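Local coordinates for pectate lyase (Cellvibrio cellulosa, PDB 1GXM), which cleaves pectate (polygalacturonic acid) by anti-beta-elimination, the chain being the catalytic module of a larger family 10 polysaccharide lyase, at residues N19-W24 with M137-T142. Residues are numbered along the deposited sequence; the frame is centred on the assembly and turned at random.
Sequences NPAANW and MAYALT
Thr-142, whose hydroxyl oxygen meets the methyl of Ala-21, has that oxygen anchored to its own helix: OG1 donates to Ala-138 O over 2.9 Å, while the backbone N of Thr-142 reaches the same carbonyl oxygen from the opposite face of its plane. With chi1 at -63°, OG1 lies beside the backbone N, turned back to this carbonyl, and the polar end of the side chain is satisfied although buried. Ala-21 CB sits 3.6 Å from Thr-142 OG1 and 3.6 Å from Tyr-139 CE1, a methyl set between the hydroxyl and the phenol ring. Tyr-139 and Trp-24 account for the larger part of the buried surface. The Trp-24 indole lies across the Tyr-139 ring as an offset stack, the five-membered ring and the phenol having centroids 4.6 Å apart and planes inclined by 28°. Tyr-139 CD2 stands 3.3 Å above the indole plane, displaced toward its rim, and Tyr-139 CB rests over the face of the six-membered ring in a CH-pi contact. Trp-24 CG and Ala-21 CB both approach the phenol obliquely, from the same side of its plane, and its hydroxyl ends near Pro-20 O. Asn-19 N-caps the first helix: its OD1 accepts from Ala-22 N at 3.2 Å, more weakly from Ala-21 N, and its ND2 bonds to Ala-224 O of helix 219-226. Ile-77 of helix 77-90 touches both aromatic side chains. Small alanine and threonine side chains beside stacked rings thus join the N-terminal turn of helix 20-28 to helix 136-148, their segments crossing at -69°, as buried helix-helix packing near the centre of a module whose regular structure is mainly helix, consistent with the alpha/alpha toroid-like fold of family 10 lyases.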
ATOM      1  N   ASN A  19      -4.693   0.747  13.524  1.00 14.96           N
ATOM      2  CA  ASN A  19      -4.090   0.069  12.390  1.00 13.72           C
ATOM      3  C   ASN A  19      -4.048   1.027  11.208  1.00 13.29           C
ATOM      4  O   ASN A  19      -5.084   1.536  10.795  1.00 13.22           O
ATOM      5  CB  ASN A  19      -4.879  -1.181  12.042  1.00 12.99           C
ATOM      6  CG  ASN A  19      -4.295  -1.919  10.858  1.00 12.49           C
ATOM      7  OD1 ASN A  19      -4.190  -1.372   9.767  1.00 13.44           O
ATOM      8  ND2 ASN A  19      -3.929  -3.176  11.065  1.00 11.21           N
ATOM      9  N   PRO A  20      -2.865   1.322  10.686  1.00 13.61           N
ATOM     10  CA  PRO A  20      -2.747   2.320   9.616  1.00 14.05           C
ATOM     11  C   PRO A  20      -3.617   2.058   8.390  1.00 13.45           C
ATOM     12  O   PRO A  20      -4.131   2.987   7.766  1.00 13.77           O
ATOM     13  CB  PRO A  20      -1.262   2.267   9.255  1.00 15.04           C
ATOM     14  CG  PRO A  20      -0.612   1.817  10.471  1.00 15.02           C
ATOM     15  CD  PRO A  20      -1.538   0.857  11.124  1.00 14.27           C
ATOM     16  N   ALA A  21      -3.736   0.794   8.004  1.00 12.26           N
ATOM     17  CA  ALA A  21      -4.543   0.435   6.844  1.00 12.19           C
ATOM     18  C   ALA A  21      -6.032   0.653   7.110  1.00 12.14           C
ATOM     19  O   ALA A  21      -6.759   1.149   6.264  1.00 11.67           O
ATOM     20  CB  ALA A  21      -4.267  -0.999   6.460  1.00 12.88           C
ATOM     21  N   ALA A  22      -6.481   0.280   8.294  1.00 12.48           N
ATOM     22  CA  ALA A  22      -7.852   0.514   8.693  1.00 12.83           C
ATOM     23  C   ALA A  22      -8.129   2.017   8.784  1.00 12.98           C
ATOM     24  O   ALA A  22      -9.207   2.486   8.402  1.00 13.50           O
ATOM     25  CB  ALA A  22      -8.119  -0.126  10.034  1.00 13.09           C
ATOM     26  N   ASN A  23      -7.165   2.777   9.287  1.00 12.99           N
ATOM     27  CA  ASN A  23      -7.324   4.222   9.378  1.00 14.23           C
ATOM     28  C   ASN A  23      -7.461   4.806   7.969  1.00 13.92           C
ATOM     29  O   ASN A  23      -8.296   5.679   7.707  1.00 14.64           O
ATOM     30  CB  ASN A  23      -6.137   4.861  10.077  1.00 14.73           C
ATOM     31  CG  ASN A  23      -6.144   4.675  11.584  1.00 17.01           C
ATOM     32  OD1 ASN A  23      -5.120   4.896  12.244  1.00 19.63           O
ATOM     33  ND2 ASN A  23      -7.271   4.293  12.133  1.00 17.17           N
ATOM     34  N   TRP A  24      -6.636   4.333   7.046  1.00 13.32           N
ATOM     35  CA  TRP A  24      -6.731   4.794   5.676  1.00 12.49           C
ATOM     36  C   TRP A  24      -8.132   4.521   5.113  1.00 12.31           C
ATOM     37  O   TRP A  24      -8.757   5.375   4.473  1.00 12.64           O
ATOM     38  CB  TRP A  24      -5.657   4.137   4.778  1.00 12.13           C
ATOM     39  CG  TRP A  24      -6.004   4.371   3.377  1.00 12.56           C
ATOM     40  CD1 TRP A  24      -5.747   5.492   2.654  1.00 13.34           C
ATOM     41  CD2 TRP A  24      -6.791   3.527   2.561  1.00 11.84           C
ATOM     42  NE1 TRP A  24      -6.328   5.387   1.421  1.00 13.19           N
ATOM     43  CE2 TRP A  24      -6.975   4.187   1.337  1.00 13.00           C
ATOM     44  CE3 TRP A  24      -7.363   2.252   2.726  1.00 11.35           C
ATOM     45  CZ2 TRP A  24      -7.708   3.633   0.296  1.00 13.55           C
ATOM     46  CZ3 TRP A  24      -8.085   1.709   1.679  1.00 13.29           C
ATOM     47  CH2 TRP A  24      -8.257   2.401   0.499  1.00 13.59           C
ATOM     48  N   MET A 137      -1.069  -2.520  -3.195  1.00  8.81           N
ATOM     49  CA  MET A 137      -1.498  -3.877  -2.959  1.00  9.13           C
ATOM     50  C   MET A 137      -2.025  -4.056  -1.540  1.00  8.61           C
ATOM     51  O   MET A 137      -3.039  -4.706  -1.331  1.00  9.41           O
ATOM     52  CB  MET A 137      -0.382  -4.863  -3.250  1.00 10.02           C
ATOM     53  CG  MET A 137      -0.783  -6.295  -3.041  1.00 10.72           C
ATOM     54  SD  MET A 137       0.375  -7.426  -3.809  1.00 10.81           S
ATOM     55  CE  MET A 137      -0.228  -8.933  -3.134  1.00 11.55           C
ATOM     56  N   ALA A 138      -1.321  -3.522  -0.556  1.00  8.52           N
ATOM     57  CA  ALA A 138      -1.723  -3.731   0.816  1.00  8.60           C
ATOM     58  C   ALA A 138      -3.086  -3.125   1.084  1.00  8.74           C
ATOM     59  O   ALA A 138      -3.910  -3.729   1.759  1.00  9.69           O
ATOM     60  CB  ALA A 138      -0.703  -3.161   1.780  1.00  9.89           C
ATOM     61  N   TYR A 139      -3.352  -1.935   0.569  1.00  9.20           N
ATOM     62  CA  TYR A 139      -4.608  -1.276   0.898  1.00  9.45           C
ATOM     63  C   TYR A 139      -5.721  -1.837   0.031  1.00  9.71           C
ATOM     64  O   TYR A 139      -6.845  -1.897   0.481  1.00  9.95           O
ATOM     65  CB  TYR A 139      -4.506   0.246   0.815  1.00  9.41           C
ATOM     66  CG  TYR A 139      -3.731   0.886   1.954  1.00 11.09           C
ATOM     67  CD1 TYR A 139      -3.036   0.135   2.912  1.00 12.94           C
ATOM     68  CD2 TYR A 139      -3.658   2.261   2.033  1.00 11.81           C
ATOM     69  CE1 TYR A 139      -2.312   0.761   3.932  1.00 13.10           C
ATOM     70  CE2 TYR A 139      -2.949   2.880   3.031  1.00 12.55           C
ATOM     71  CZ  TYR A 139      -2.274   2.120   3.980  1.00 13.01           C
ATOM     72  OH  TYR A 139      -1.562   2.742   4.981  1.00 16.25           O
ATOM     73  N   ALA A 140      -5.411  -2.290  -1.179  1.00  9.04           N
ATOM     74  CA  ALA A 140      -6.404  -3.008  -1.991  1.00  8.99           C
ATOM     75  C   ALA A 140      -6.856  -4.277  -1.280  1.00  9.46           C
ATOM     76  O   ALA A 140      -8.036  -4.597  -1.246  1.00  9.78           O
ATOM     77  CB  ALA A 140      -5.867  -3.340  -3.336  1.00  9.38           C
ATOM     78  N   LEU A 141      -5.906  -5.015  -0.729  1.00  9.15           N
ATOM     79  CA  LEU A 141      -6.248  -6.215   0.015  1.00  9.69           C
ATOM     80  C   LEU A 141      -7.044  -5.878   1.250  1.00  9.81           C
ATOM     81  O   LEU A 141      -7.905  -6.638   1.657  1.00 11.06           O
ATOM     82  CB  LEU A 141      -5.012  -7.034   0.382  1.00  9.88           C
ATOM     83  CG  LEU A 141      -4.275  -7.624  -0.803  1.00 10.36           C
ATOM     84  CD1 LEU A 141      -3.011  -8.268  -0.343  1.00 10.39           C
ATOM     85  CD2 LEU A 141      -5.141  -8.632  -1.533  1.00 11.25           C
ATOM     86  N   THR A 142      -6.741  -4.752   1.877  1.00  9.87           N
ATOM     87  CA  THR A 142      -7.478  -4.302   3.049  1.00 10.03           C
ATOM     88  C   THR A 142      -8.932  -4.038   2.673  1.00 10.41           C
ATOM     89  O   THR A 142      -9.855  -4.443   3.381  1.00 10.88           O
ATOM     90  CB  THR A 142      -6.840  -3.047   3.635  1.00 10.20           C
ATOM     91  OG1 THR A 142      -5.514  -3.361   4.090  1.00  9.87           O
ATOM     92  CG2 THR A 142      -7.579  -2.555   4.892  1.00 11.28           C
TER